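Type VI secretion system component (Escherichia coli O6, PDB 2P5Z) is a component of the type VI secretion system that probably forms part of its trimeric puncturing spike, resembling the phage T4 tail proteins gp27 and gp5. Local coordinates at residues Q38-F43 with Y371-A376; P112-L117 with T173-L178; T130-V135 with F152-E157; R187-A192 with V198-D203; S320-G325 with L360-I365. All blocks are in the same frame, centred on the assembly; numbering follows the deposited sequence.

Overall arrangement
The five contacts fall mostly within the part of the chain related to phage tail baseplate proteins. Contacts 1, 2 and 5 are buried and apolar in character, whereas contacts 3 and 4 are partly buried: contact 4 is within a small three-stranded sheet, and contact 3 packs helix 131-140 against its strand 150-153. Contact 4 alone is built on backbone hydrogen bonds across its segments, as befits a hairpin. Contacts 2 and 3 share the layer formed by helices 171-182 and 131-140. Contact 4 touches each of the others; contact 1 touches contacts 2, 4 and 5, and Arg374 links it to Asp203 of contact 4. Contact 5 sits about 26 Å, centre to centre, from contact 3 and belongs to a different set of strands.

Contact 1 of 5, residues Q38-F43 with Y371-A376; sequences QLSTPF and YGYRPA
Leu39 sets its CD1 methyl over the centre of one face of the Tyr373 ring, 3.6 Å from the centroid and only 6° off the ring normal, a well-centred CH-pi contact. The two side chains run antiparallel past one another, which also sets Leu39 CB 3.7 Å from Tyr373 CZ. Tyr373 reaches back to this place because its CG stands trans to the backbone N (chi1 172°). Beside the ring, near its plane, lies Ser40 OG, which comes from the next residue of a type II beta turn, Gln38 to Thr41, joining strands 29-38 and 44-51. The same hydroxyl oxygen rests 3.3 Å from Pro375 CG, so the tip of the turn meets tyrosine and proline together. Trp185 packs edge-to-face on Tyr373 and also touches Leu39, Ser40 and Pro375, while the backbone N of Phe186 bonds to Ser40 OG. The segment 371-376, which follows strand 359-366, is thereby laid against both the turn and strand 185-191. Between the two segments themselves the attraction is dispersion and CH-pi contact, and the serine oxygen, although set among carbon atoms, has its polar need met by the neighbouring strand.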
# COMPACT_ATOMS: atom_id res chain seq x y z
N GLN A 38 -9.59 19.22 7.17
CA GLN A 38 -10.05 18.10 7.96
C GLN A 38 -9.42 18.22 9.34
O GLN A 38 -8.28 18.64 9.46
CB GLN A 38 -9.59 16.81 7.30
CG GLN A 38 -10.20 15.54 7.84
CD GLN A 38 -9.55 14.34 7.21
OE1 GLN A 38 -8.84 14.48 6.21
NE2 GLN A 38 -9.75 13.17 7.79
N LEU A 39 -10.20 17.89 10.36
CA LEU A 39 -9.73 17.79 11.73
C LEU A 39 -8.51 16.89 11.87
O LEU A 39 -8.42 15.86 11.19
CB LEU A 39 -10.84 17.23 12.59
CG LEU A 39 -12.04 18.16 12.77
CD1 LEU A 39 -13.06 17.48 13.67
CD2 LEU A 39 -11.58 19.48 13.38
N SER A 40 -7.57 17.31 12.73
CA SER A 40 -6.35 16.56 13.06
C SER A 40 -5.44 16.29 11.91
O SER A 40 -4.70 15.31 11.94
CB SER A 40 -6.63 15.23 13.76
OG SER A 40 -7.08 15.49 15.07
N THR A 41 -5.50 17.14 10.90
CA THR A 41 -4.57 17.06 9.77
C THR A 41 -4.37 18.48 9.23
O THR A 41 -5.28 19.30 9.32
CB THR A 41 -5.03 16.04 8.66
OG1 THR A 41 -4.60 16.50 7.37
CG2 THR A 41 -6.48 15.89 8.62
N PRO A 42 -3.16 18.79 8.75
CA PRO A 42 -2.98 20.13 8.18
C PRO A 42 -3.72 20.29 6.85
O PRO A 42 -3.70 19.37 6.02
CB PRO A 42 -1.46 20.22 7.97
CG PRO A 42 -1.00 18.80 7.87
CD PRO A 42 -1.91 18.00 8.75
N PHE A 43 -4.35 21.44 6.65
CA PHE A 43 -5.09 21.69 5.42
C PHE A 43 -4.20 21.74 4.20
O PHE A 43 -2.99 21.89 4.32
CB PHE A 43 -5.98 22.95 5.50
CG PHE A 43 -5.25 24.22 5.81
CD1 PHE A 43 -4.59 24.94 4.80
CD2 PHE A 43 -5.26 24.74 7.10
CE1 PHE A 43 -3.92 26.14 5.09
CE2 PHE A 43 -4.60 25.93 7.40
CZ PHE A 43 -3.93 26.64 6.39
N TYR A 371 -20.49 10.50 23.30
CA TYR A 371 -19.17 10.40 22.67
C TYR A 371 -18.77 11.69 21.96
O TYR A 371 -19.60 12.57 21.78
CB TYR A 371 -19.04 9.20 21.73
CG TYR A 371 -19.66 9.31 20.36
CD1 TYR A 371 -21.04 9.17 20.20
CD2 TYR A 371 -18.88 9.48 19.23
CE1 TYR A 371 -21.62 9.24 18.95
CE2 TYR A 371 -19.46 9.54 17.97
CZ TYR A 371 -20.83 9.42 17.84
OH TYR A 371 -21.43 9.48 16.60
N GLY A 372 -17.49 11.80 21.60
CA GLY A 372 -16.95 12.98 20.92
C GLY A 372 -16.12 12.61 19.70
O GLY A 372 -16.01 11.43 19.35
N TYR A 373 -15.55 13.62 19.03
CA TYR A 373 -14.71 13.36 17.86
C TYR A 373 -13.40 12.73 18.31
O TYR A 373 -12.86 13.11 19.34
CB TYR A 373 -14.44 14.62 17.02
CG TYR A 373 -13.42 14.39 15.92
CD1 TYR A 373 -13.76 13.72 14.75
CD2 TYR A 373 -12.09 14.78 16.09
CE1 TYR A 373 -12.80 13.48 13.76
CE2 TYR A 373 -11.15 14.54 15.12
CZ TYR A 373 -11.50 13.89 13.96
OH TYR A 373 -10.51 13.68 13.02
N ARG A 374 -12.91 11.76 17.53
CA ARG A 374 -11.63 11.10 17.76
C ARG A 374 -11.01 10.83 16.40
O ARG A 374 -11.68 10.30 15.52
CB ARG A 374 -11.82 9.76 18.49
CG ARG A 374 -12.45 9.81 19.88
CD ARG A 374 -11.60 10.53 20.92
NE ARG A 374 -12.43 10.96 22.05
CZ ARG A 374 -12.15 11.99 22.84
NH1 ARG A 374 -11.06 12.74 22.64
NH2 ARG A 374 -12.99 12.29 23.83
N PRO A 375 -9.72 11.16 16.22
CA PRO A 375 -9.05 10.94 14.95
C PRO A 375 -8.68 9.49 14.73
O PRO A 375 -8.69 8.70 15.68
CB PRO A 375 -7.75 11.77 15.07
CG PRO A 375 -7.88 12.55 16.33
CD PRO A 375 -8.84 11.82 17.20
N ALA A 376 -8.36 9.15 13.49
CA ALA A 376 -7.85 7.83 13.18
C ALA A 376 -6.52 7.58 13.89
O ALA A 376 -5.66 8.47 14.02
CB ALA A 376 -7.71 7.65 11.65

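Contact 2 of 5, residues P112-L117 with T173-L178; sequences PRMALL and TFVSRL
Met114 and Leu117 converge on a single side chain, Val175, and each takes a different methyl of it. The apolar contacts are therefore two. Met114 CE lies 4.4 Å from Val175 CG1, and Leu117 CD1 lies 4.4 Å from Val175 CG2. Methionine gets there by stretching out: its CG points opposite the backbone N (chi1 -175°) and the chain stays extended through SD, so that the terminal methyl arrives at the helix although the side chain does not start out toward it. Leu117, by contrast, is directed at the helix from its root. At these distances the methyls touch lightly, and other residues complete the packing: Ile138 of helix 131-140 meets both Leu117 and Val175, while Phe186 and Phe188 of strand 185-191 lie against Met114.

Backbone hydrogen bonds shape both partners. On one side a 3-10 turn is held by Leu116 N to Arg113 O at 2.8 Å and by Leu117 N to Met114 O at 3.0 Å, and this spacing puts the side chains of Met114 and Leu117 on the same side. On the other, Arg177 N to Thr173 O, 2.8 Å, belongs to the regular bonding of helix 171-182. A backbone bond between Leu117 and Leu172 adds one directional tie to the same helix.

The charged groups take no part across the contact; Arg113 pairs with Asp149 and Glu197, the buried Arg177 with Glu169. Between residues 112-117 and 173-178, then, three buried apolar side chains give a contact that rests on dispersion and the hydrophobic effect and fixes no precise orientation.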
# COMPACT_ATOMS: atom_id res chain seq x y z
N PRO A 112 -0.51 25.00 6.16
CA PRO A 112 -0.07 25.74 7.34
C PRO A 112 1.37 25.33 7.71
O PRO A 112 1.94 24.39 7.13
CB PRO A 112 -1.04 25.25 8.41
CG PRO A 112 -1.32 23.87 8.02
CD PRO A 112 -1.39 23.88 6.53
N ARG A 113 1.96 26.05 8.66
CA ARG A 113 3.36 25.82 9.01
C ARG A 113 3.55 24.42 9.62
O ARG A 113 4.58 23.77 9.37
CB ARG A 113 3.86 26.94 9.93
CG ARG A 113 4.14 28.26 9.24
CD ARG A 113 4.20 29.40 10.26
NE ARG A 113 2.93 29.54 10.98
CZ ARG A 113 2.80 30.12 12.18
NH1 ARG A 113 3.87 30.58 12.82
NH2 ARG A 113 1.60 30.21 12.75
N MET A 114 2.53 23.94 10.35
CA MET A 114 2.51 22.58 10.87
C MET A 114 2.85 21.53 9.84
O MET A 114 3.59 20.61 10.15
CB MET A 114 1.17 22.27 11.55
CG MET A 114 1.11 20.88 12.24
SD MET A 114 -0.43 20.60 13.11
CE MET A 114 0.11 19.51 14.42
N ALA A 115 2.38 21.66 8.60
CA ALA A 115 2.78 20.72 7.53
C ALA A 115 4.29 20.57 7.38
O ALA A 115 4.75 19.53 6.94
CB ALA A 115 2.20 21.14 6.21
N LEU A 116 5.05 21.59 7.76
CA LEU A 116 6.50 21.52 7.62
C LEU A 116 7.19 20.55 8.58
O LEU A 116 8.33 20.19 8.34
CB LEU A 116 7.15 22.90 7.72
CG LEU A 116 6.71 23.91 6.68
CD1 LEU A 116 7.27 25.26 7.09
CD2 LEU A 116 7.17 23.51 5.26
N LEU A 117 6.47 20.10 9.62
CA LEU A 117 6.97 19.03 10.51
C LEU A 117 7.26 17.72 9.79
O LEU A 117 7.86 16.82 10.36
CB LEU A 117 5.99 18.70 11.64
CG LEU A 117 5.31 19.64 12.63
CD1 LEU A 117 5.27 18.99 14.00
CD2 LEU A 117 5.87 21.07 12.67
N THR A 173 4.13 12.82 11.78
CA THR A 173 3.61 11.50 12.03
C THR A 173 3.68 11.19 13.53
O THR A 173 2.67 10.74 14.12
CB THR A 173 4.38 10.45 11.25
OG1 THR A 173 4.37 10.81 9.87
CG2 THR A 173 3.76 9.05 11.43
N PHE A 174 4.83 11.50 14.13
CA PHE A 174 5.07 11.24 15.56
C PHE A 174 4.05 11.94 16.45
O PHE A 174 3.39 11.30 17.30
CB PHE A 174 6.48 11.68 15.95
CG PHE A 174 6.81 11.44 17.40
CD1 PHE A 174 6.68 10.17 17.97
CD2 PHE A 174 7.25 12.48 18.21
CE1 PHE A 174 6.95 9.95 19.29
CE2 PHE A 174 7.55 12.26 19.54
CZ PHE A 174 7.40 11.00 20.09
N VAL A 175 3.91 13.25 16.22
CA VAL A 175 2.98 14.07 16.98
C VAL A 175 1.54 13.60 16.82
O VAL A 175 0.82 13.44 17.82
CB VAL A 175 3.13 15.56 16.60
CG1 VAL A 175 1.92 16.37 17.00
CG2 VAL A 175 4.40 16.15 17.26
N SER A 176 1.15 13.31 15.58
CA SER A 176 -0.23 12.91 15.27
C SER A 176 -0.54 11.57 15.89
O SER A 176 -1.63 11.39 16.46
CB SER A 176 -0.46 12.88 13.76
OG SER A 176 -0.07 14.10 13.15
N ARG A 177 0.42 10.64 15.83
CA ARG A 177 0.29 9.34 16.49
C ARG A 177 0.06 9.48 18.00
O ARG A 177 -0.87 8.87 18.55
CB ARG A 177 1.50 8.46 16.23
CG ARG A 177 1.40 7.11 16.91
CD ARG A 177 2.44 6.09 16.44
NE ARG A 177 3.83 6.47 16.72
CZ ARG A 177 4.42 6.42 17.92
NH1 ARG A 177 3.74 6.03 19.00
NH2 ARG A 177 5.69 6.77 18.04
N LEU A 178 0.88 10.31 18.66
CA LEU A 178 0.75 10.50 20.11
C LEU A 178 -0.59 11.09 20.49
O LEU A 178 -1.23 10.61 21.43
CB LEU A 178 1.86 11.40 20.68
CG LEU A 178 3.36 11.03 20.71
CD1 LEU A 178 4.05 11.98 21.64
CD2 LEU A 178 3.64 9.60 21.12

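Contact 3 of 5, residues T130-V135 with F152-E157; sequences TVPQIV and FNLKSE
Phe152 turns its ring toward helix 131-140 with CG opposite its own carbonyl carbon (chi1 -72°), and Val135 answers with CG1 set trans to its backbone N (chi1 171°). The methyl then comes to the edge of the ring, near its plane, with Val135 CG1 4.1 Å from Phe152 CZ. One turn earlier in the helix, Pro132 CB sits above the rim of the same ring, 3.9 Å from Phe152 CE1. The pyrrolidine also faces Leu154, and the two side chains cross obliquely, Pro132 CG meeting Leu154 CD1 at 3.7 Å. Proline is thus the residue common to both aromatic and aliphatic partners.

The arrangement is that of a helix laid on a small mixed sheet. Strand 150-153 runs parallel to strand 196-202, with strand 185-191 beyond it, and Phe152 stacks on Phe201 of the central strand. Leu179 of helix 171-182 touches Val135, so the two helices share this layer.

Proline can sit here without cost because it occupies the first turn, where its nitrogen needs no partner in the helix. That turn is closed by a capping box. Gln133 N donates to Thr130 OG1 at 3.0 Å, and in return Thr130 N donates to Gln133 OE1 at 3.1 Å, nearly straight at 168° and on a lone pair of the amide oxygen. On the strand side, after Leu154 the backbone N atoms of Lys155 and Ser156 donate to the two carboxylate oxygens of Asp203.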
# COMPACT_ATOMS: atom_id res chain seq x y z
N THR A 130 4.27 14.58 29.60
CA THR A 130 2.94 14.22 29.12
C THR A 130 2.98 14.30 27.60
O THR A 130 3.89 14.95 27.03
CB THR A 130 1.92 15.22 29.58
OG1 THR A 130 2.21 16.48 28.96
CG2 THR A 130 2.01 15.38 31.09
N VAL A 131 2.02 13.65 26.94
CA VAL A 131 1.85 13.83 25.49
C VAL A 131 1.81 15.32 25.05
O VAL A 131 2.59 15.70 24.16
CB VAL A 131 0.66 13.00 24.90
CG1 VAL A 131 0.36 13.42 23.45
CG2 VAL A 131 0.93 11.51 24.98
N PRO A 132 0.95 16.17 25.69
CA PRO A 132 1.00 17.60 25.33
C PRO A 132 2.35 18.28 25.46
O PRO A 132 2.73 19.07 24.58
CB PRO A 132 -0.01 18.24 26.28
CG PRO A 132 -0.95 17.15 26.60
CD PRO A 132 -0.15 15.90 26.64
N GLN A 133 3.09 17.98 26.52
CA GLN A 133 4.40 18.59 26.71
C GLN A 133 5.37 18.18 25.61
O GLN A 133 6.09 19.04 25.06
CB GLN A 133 4.95 18.27 28.10
CG GLN A 133 4.31 19.06 29.21
CD GLN A 133 4.70 18.56 30.59
OE1 GLN A 133 4.75 17.34 30.85
NE2 GLN A 133 4.98 19.49 31.49
N ILE A 134 5.38 16.89 25.26
CA ILE A 134 6.15 16.42 24.11
C ILE A 134 5.76 17.17 22.83
O ILE A 134 6.64 17.67 22.10
CB ILE A 134 6.04 14.88 23.91
CG1 ILE A 134 6.56 14.15 25.15
CG2 ILE A 134 6.86 14.41 22.70
CD1 ILE A 134 6.29 12.65 25.19
N VAL A 135 4.44 17.28 22.59
CA VAL A 135 3.95 17.95 21.39
C VAL A 135 4.37 19.43 21.39
O VAL A 135 4.99 19.92 20.42
CB VAL A 135 2.42 17.76 21.21
CG1 VAL A 135 1.90 18.66 20.10
CG2 VAL A 135 2.11 16.31 20.87
N PHE A 152 -3.53 24.89 23.80
CA PHE A 152 -4.14 23.67 24.30
C PHE A 152 -5.34 24.01 25.16
O PHE A 152 -5.22 24.84 26.06
CB PHE A 152 -3.14 22.87 25.15
CG PHE A 152 -2.05 22.23 24.36
CD1 PHE A 152 -2.18 20.92 23.91
CD2 PHE A 152 -0.89 22.91 24.07
CE1 PHE A 152 -1.17 20.32 23.17
CE2 PHE A 152 0.11 22.32 23.33
CZ PHE A 152 -0.02 21.02 22.88
N ASN A 153 -6.50 23.40 24.90
CA ASN A 153 -7.67 23.55 25.78
C ASN A 153 -8.20 22.17 26.13
O ASN A 153 -9.30 21.77 25.75
CB ASN A 153 -8.80 24.39 25.14
CG ASN A 153 -8.29 25.62 24.41
OD1 ASN A 153 -8.05 26.67 25.02
ND2 ASN A 153 -8.13 25.51 23.09
N LEU A 154 -7.39 21.42 26.87
CA LEU A 154 -7.73 20.05 27.17
C LEU A 154 -8.59 20.00 28.42
O LEU A 154 -8.42 20.80 29.34
CB LEU A 154 -6.44 19.25 27.33
CG LEU A 154 -5.56 19.39 26.09
CD1 LEU A 154 -4.26 18.68 26.31
CD2 LEU A 154 -6.25 18.85 24.83
N LYS A 155 -9.56 19.09 28.44
CA LYS A 155 -10.42 18.96 29.60
C LYS A 155 -9.90 17.85 30.50
O LYS A 155 -9.89 18.00 31.73
CB LYS A 155 -11.88 18.68 29.19
CG LYS A 155 -12.65 19.93 28.81
CD LYS A 155 -12.94 20.82 30.00
CE LYS A 155 -13.13 22.27 29.57
NZ LYS A 155 -11.84 22.82 29.07
N SER A 156 -9.48 16.75 29.89
CA SER A 156 -8.85 15.65 30.63
C SER A 156 -7.43 15.97 31.09
O SER A 156 -6.78 16.89 30.57
CB SER A 156 -8.86 14.38 29.79
OG SER A 156 -10.14 13.78 29.82
N GLU A 157 -6.95 15.21 32.07
CA GLU A 157 -5.58 15.37 32.58
C GLU A 157 -4.71 14.24 32.06
O GLU A 157 -5.12 13.09 32.03
CB GLU A 157 -5.56 15.39 34.11
CG GLU A 157 -6.03 16.72 34.69
CD GLU A 157 -5.74 16.84 36.18
OE1 GLU A 157 -6.53 16.30 36.99
OE2 GLU A 157 -4.74 17.50 36.54

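Contact 4 of 5, residues R187-A192 with V198-D203; sequences RFATDA and VIEFYD
Arg187, Phe188 and Ala189 pair with Glu200, Ile199 and Val198 in an antiparallel beta hairpin, formed by strands 185-191 and 196-202 of a three-stranded mixed sheet. The close part is the backbone ladder. Arg187 with Glu200 is a hydrogen-bonded pair, with Arg187 N to Glu200 O at 3.0 Å and Glu200 N to Arg187 O at 2.8 Å. Ala189 with Val198 is another, its two bonds being Ala189 N to Val198 O, 2.9 Å, and Val198 N to Ala189 O, 2.8 Å. In the non-hydrogen-bonded pair between them, Phe188 and Ile199 run next to each other in the same direction on one face of the sheet, and Phe188 CE1 meets Ile199 CG1 at 3.7 Å. Met114 and Phe43 also pack against this face.

On the other face Val198 is buried, and the looser, more solvent-accessible side is confined to the polar ends of Arg187 and Glu200 and to the exposed Thr190. Arg187 leaves the strand with CG between the backbone N and the carbonyl carbon (chi1 71°), then runs extended to NE. Its guanidinium turns one face to Glu200 OE1, 3.6 Å from NH2, with the two planes 71° apart; the salt bridge thus rests on charge alone, no N-H being aimed at the oxygen. The Tyr202 ring and guanidinium planes are 12° apart, Arg187 NE lying 3.7 Å from Tyr202 CE2. Farther along, Asp191 OD1 accepts from Leu194 N in the turn, while its CB lies near Val198 CG2. The other carboxylate oxygen, Glu200 OE2, lies 3.4 Å from Ala189 CB.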
# COMPACT_ATOMS: atom_id res chain seq x y z
N ARG A 187 -7.72 21.54 15.36
CA ARG A 187 -8.16 22.27 14.19
C ARG A 187 -7.36 23.55 14.05
O ARG A 187 -6.64 23.95 14.97
CB ARG A 187 -9.64 22.61 14.29
CG ARG A 187 -10.00 23.67 15.30
CD ARG A 187 -11.48 23.59 15.54
NE ARG A 187 -11.94 24.55 16.52
CZ ARG A 187 -12.31 25.80 16.24
NH1 ARG A 187 -12.26 26.24 14.98
NH2 ARG A 187 -12.71 26.59 17.22
N PHE A 188 -7.51 24.20 12.91
CA PHE A 188 -6.83 25.44 12.65
C PHE A 188 -7.80 26.60 12.78
O PHE A 188 -8.99 26.44 12.53
CB PHE A 188 -6.17 25.39 11.28
CG PHE A 188 -5.05 24.42 11.20
CD1 PHE A 188 -3.75 24.82 11.46
CD2 PHE A 188 -5.28 23.09 10.91
CE1 PHE A 188 -2.72 23.92 11.41
CE2 PHE A 188 -4.25 22.18 10.87
CZ PHE A 188 -2.96 22.60 11.12
N ALA A 189 -7.31 27.74 13.23
CA ALA A 189 -8.14 28.93 13.39
C ALA A 189 -7.30 30.12 13.01
O ALA A 189 -6.08 30.01 12.88
CB ALA A 189 -8.65 29.05 14.82
N THR A 190 -7.94 31.26 12.83
CA THR A 190 -7.25 32.44 12.33
C THR A 190 -7.16 33.50 13.42
O THR A 190 -8.12 33.74 14.15
CB THR A 190 -7.95 32.94 11.04
OG1 THR A 190 -7.72 31.96 10.00
CG2 THR A 190 -7.44 34.34 10.59
N ASP A 191 -5.98 34.09 13.56
CA ASP A 191 -5.78 35.23 14.44
C ASP A 191 -5.94 36.44 13.53
O ASP A 191 -5.05 36.72 12.71
CB ASP A 191 -4.37 35.20 15.04
CG ASP A 191 -4.15 36.24 16.15
OD1 ASP A 191 -4.32 37.46 15.91
OD2 ASP A 191 -3.76 35.83 17.26
N ALA A 192 -7.07 37.12 13.69
CA ALA A 192 -7.36 38.32 12.90
C ALA A 192 -6.27 39.39 12.99
O ALA A 192 -5.85 39.92 11.96
CB ALA A 192 -8.72 38.90 13.31
N VAL A 198 -3.49 29.38 13.68
CA VAL A 198 -3.27 28.94 15.05
C VAL A 198 -3.82 27.52 15.19
O VAL A 198 -4.99 27.28 14.86
CB VAL A 198 -4.05 29.86 16.05
CG1 VAL A 198 -3.95 29.35 17.47
CG2 VAL A 198 -3.57 31.33 15.96
N ILE A 199 -2.99 26.58 15.66
CA ILE A 199 -3.41 25.20 15.95
C ILE A 199 -4.10 25.10 17.31
O ILE A 199 -3.51 25.40 18.33
CB ILE A 199 -2.20 24.25 16.04
CG1 ILE A 199 -1.28 24.42 14.82
CG2 ILE A 199 -2.65 22.80 16.23
CD1 ILE A 199 0.08 23.82 15.03
N GLU A 200 -5.33 24.65 17.35
CA GLU A 200 -5.99 24.54 18.63
C GLU A 200 -6.24 23.11 18.92
O GLU A 200 -6.86 22.43 18.12
CB GLU A 200 -7.29 25.34 18.63
CG GLU A 200 -7.10 26.75 18.10
CD GLU A 200 -8.31 27.61 18.30
OE1 GLU A 200 -9.41 27.05 18.53
OE2 GLU A 200 -8.16 28.85 18.21
N PHE A 201 -5.78 22.65 20.08
CA PHE A 201 -5.94 21.26 20.49
C PHE A 201 -7.10 21.13 21.46
O PHE A 201 -7.32 22.01 22.31
CB PHE A 201 -4.67 20.75 21.18
CG PHE A 201 -3.42 20.80 20.31
CD1 PHE A 201 -3.07 19.72 19.50
CD2 PHE A 201 -2.56 21.90 20.36
CE1 PHE A 201 -1.91 19.73 18.73
CE2 PHE A 201 -1.40 21.92 19.59
CZ PHE A 201 -1.07 20.82 18.77
N TYR A 202 -7.84 20.03 21.35
CA TYR A 202 -8.97 19.74 22.24
C TYR A 202 -9.11 18.24 22.40
O TYR A 202 -8.62 17.49 21.55
CB TYR A 202 -10.30 20.23 21.65
CG TYR A 202 -10.37 21.69 21.28
CD1 TYR A 202 -10.63 22.65 22.25
CD2 TYR A 202 -10.17 22.10 19.98
CE1 TYR A 202 -10.72 23.98 21.92
CE2 TYR A 202 -10.23 23.42 19.64
CZ TYR A 202 -10.51 24.36 20.61
OH TYR A 202 -10.56 25.69 20.27
N ASP A 203 -9.80 17.83 23.45
CA ASP A 203 -10.09 16.42 23.70
C ASP A 203 -11.56 16.08 23.94
O ASP A 203 -11.91 14.90 24.14
CB ASP A 203 -9.19 15.84 24.81
CG ASP A 203 -9.28 16.60 26.15
OD1 ASP A 203 -10.33 17.18 26.49
OD2 ASP A 203 -8.27 16.56 26.90

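Contact 5 of 5, residues S320-G325 with L360-I365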
# COMPACT_ATOMS: atom_id res chain seq x y z
N SER A 320 -19.35 30.04 3.27
CA SER A 320 -17.92 30.26 3.34
C SER A 320 -17.48 30.19 4.79
O SER A 320 -16.28 30.21 5.09
CB SER A 320 -17.61 31.65 2.83
OG SER A 320 -18.29 32.62 3.62
N LEU A 321 -18.46 30.14 5.68
CA LEU A 321 -18.22 30.03 7.10
C LEU A 321 -18.01 28.57 7.53
O LEU A 321 -17.37 28.31 8.55
CB LEU A 321 -19.37 30.65 7.88
CG LEU A 321 -19.39 32.18 7.98
CD1 LEU A 321 -20.61 32.67 8.74
CD2 LEU A 321 -18.10 32.70 8.63
N LEU A 322 -18.53 27.63 6.73
CA LEU A 322 -18.53 26.21 7.08
C LEU A 322 -17.12 25.60 7.05
O LEU A 322 -16.40 25.69 6.05
CB LEU A 322 -19.48 25.43 6.16
CG LEU A 322 -20.22 24.27 6.85
CD1 LEU A 322 -21.40 24.81 7.63
CD2 LEU A 322 -20.71 23.25 5.85
N MET A 323 -16.76 24.96 8.16
CA MET A 323 -15.37 24.65 8.45
C MET A 323 -15.35 23.44 9.37
O MET A 323 -16.30 23.24 10.12
CB MET A 323 -14.79 25.83 9.22
CG MET A 323 -13.43 26.27 8.78
SD MET A 323 -12.82 27.54 9.91
CE MET A 323 -14.28 28.54 10.20
N PRO A 324 -14.27 22.64 9.32
CA PRO A 324 -14.03 21.64 10.36
C PRO A 324 -13.92 22.25 11.76
O PRO A 324 -13.23 23.26 11.96
CB PRO A 324 -12.68 21.05 9.95
CG PRO A 324 -12.63 21.23 8.50
CD PRO A 324 -13.23 22.58 8.28
N GLY A 325 -14.62 21.64 12.71
CA GLY A 325 -14.65 22.14 14.07
C GLY A 325 -15.99 22.76 14.42
O GLY A 325 -16.37 22.81 15.59
N LEU A 360 -18.78 23.60 -1.54
CA LEU A 360 -18.03 22.61 -0.76
C LEU A 360 -18.82 21.36 -0.45
O LEU A 360 -20.02 21.43 -0.21
CB LEU A 360 -17.42 23.23 0.52
CG LEU A 360 -18.02 23.69 1.86
CD1 LEU A 360 -18.84 24.93 1.67
CD2 LEU A 360 -18.82 22.63 2.64
N THR A 361 -18.17 20.20 -0.46
CA THR A 361 -18.77 18.99 0.11
C THR A 361 -18.21 18.83 1.53
O THR A 361 -17.02 19.08 1.75
CB THR A 361 -18.46 17.74 -0.72
OG1 THR A 361 -17.06 17.44 -0.63
CG2 THR A 361 -18.79 17.95 -2.20
N PHE A 362 -19.04 18.44 2.50
CA PHE A 362 -18.53 18.20 3.84
C PHE A 362 -18.75 16.79 4.36
O PHE A 362 -19.73 16.16 4.01
CB PHE A 362 -19.08 19.23 4.83
CG PHE A 362 -20.56 19.13 5.10
CD1 PHE A 362 -21.06 18.31 6.11
CD2 PHE A 362 -21.47 19.90 4.37
CE1 PHE A 362 -22.43 18.23 6.38
CE2 PHE A 362 -22.84 19.85 4.64
CZ PHE A 362 -23.32 19.01 5.64
N THR A 363 -17.85 16.29 5.20
CA THR A 363 -18.14 15.07 5.97
C THR A 363 -18.42 15.55 7.38
O THR A 363 -18.04 16.66 7.74
CB THR A 363 -16.98 14.03 5.96
OG1 THR A 363 -15.81 14.63 6.53
CG2 THR A 363 -16.66 13.59 4.55
N ALA A 364 -19.11 14.73 8.17
CA ALA A 364 -19.54 15.14 9.50
C ALA A 364 -19.93 13.95 10.39
O ALA A 364 -20.06 12.82 9.92
CB ALA A 364 -20.72 16.11 9.40
N ILE A 365 -20.10 14.22 11.68
CA ILE A 365 -20.58 13.18 12.60
C ILE A 365 -21.68 13.83 13.43
O ILE A 365 -21.67 15.05 13.58
CB ILE A 365 -19.43 12.56 13.53
CG1 ILE A 365 -18.83 13.61 14.49
CG2 ILE A 365 -18.34 11.82 12.72
CD1 ILE A 365 -18.13 13.01 15.69
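Ser320 is gripped through two of its atoms, OG bonding to Glu228 OE2 and the carbonyl O accepting from Arg85 NE, and two residues on, Leu322 makes the contact with Leu360 and Phe362 of strand 359-366. The Leu322 side chain points toward the strand, and a single methyl does all the touching: Leu322 CD2 lies 3.7 Å from Phe362 CD2 and 3.8 Å from Leu360 CD2. The side chains of Leu322 and Leu360 cross at about a right angle. Against the phenylalanine the methyl arrives at a slant, nearest to CD2 and a little farther from CG and CE2.

Leu360 and Phe362 are two residues apart on an extended strand and so present their side chains on the same side, with the exposed Thr361 between them pointing away. That strand is the middle one of an antiparallel arrangement with strands 311-317 and 343-353, in a protein resembling gp27 of phage T4, and the segment 320-325 is part of the connection from strand 311-317 to strand 326-330. The connection passes over the side of the strand that carries Leu360 and Phe362, and Leu322 touches Ser317 as well.

Leu360 and Phe362 share nearly the same first torsion, chi1 73° and 68°, and leave the strand alike, which brings both CD2 atoms to the one Leu322 methyl. The phenylalanine ring also has Ala364 CB at its edge, in plane, and it packs on Ile345 and Val348. At the far end of the connection Gly325, at a positive phi of 108°, has backbone hydrogen bonds with Glu209 and Ile345.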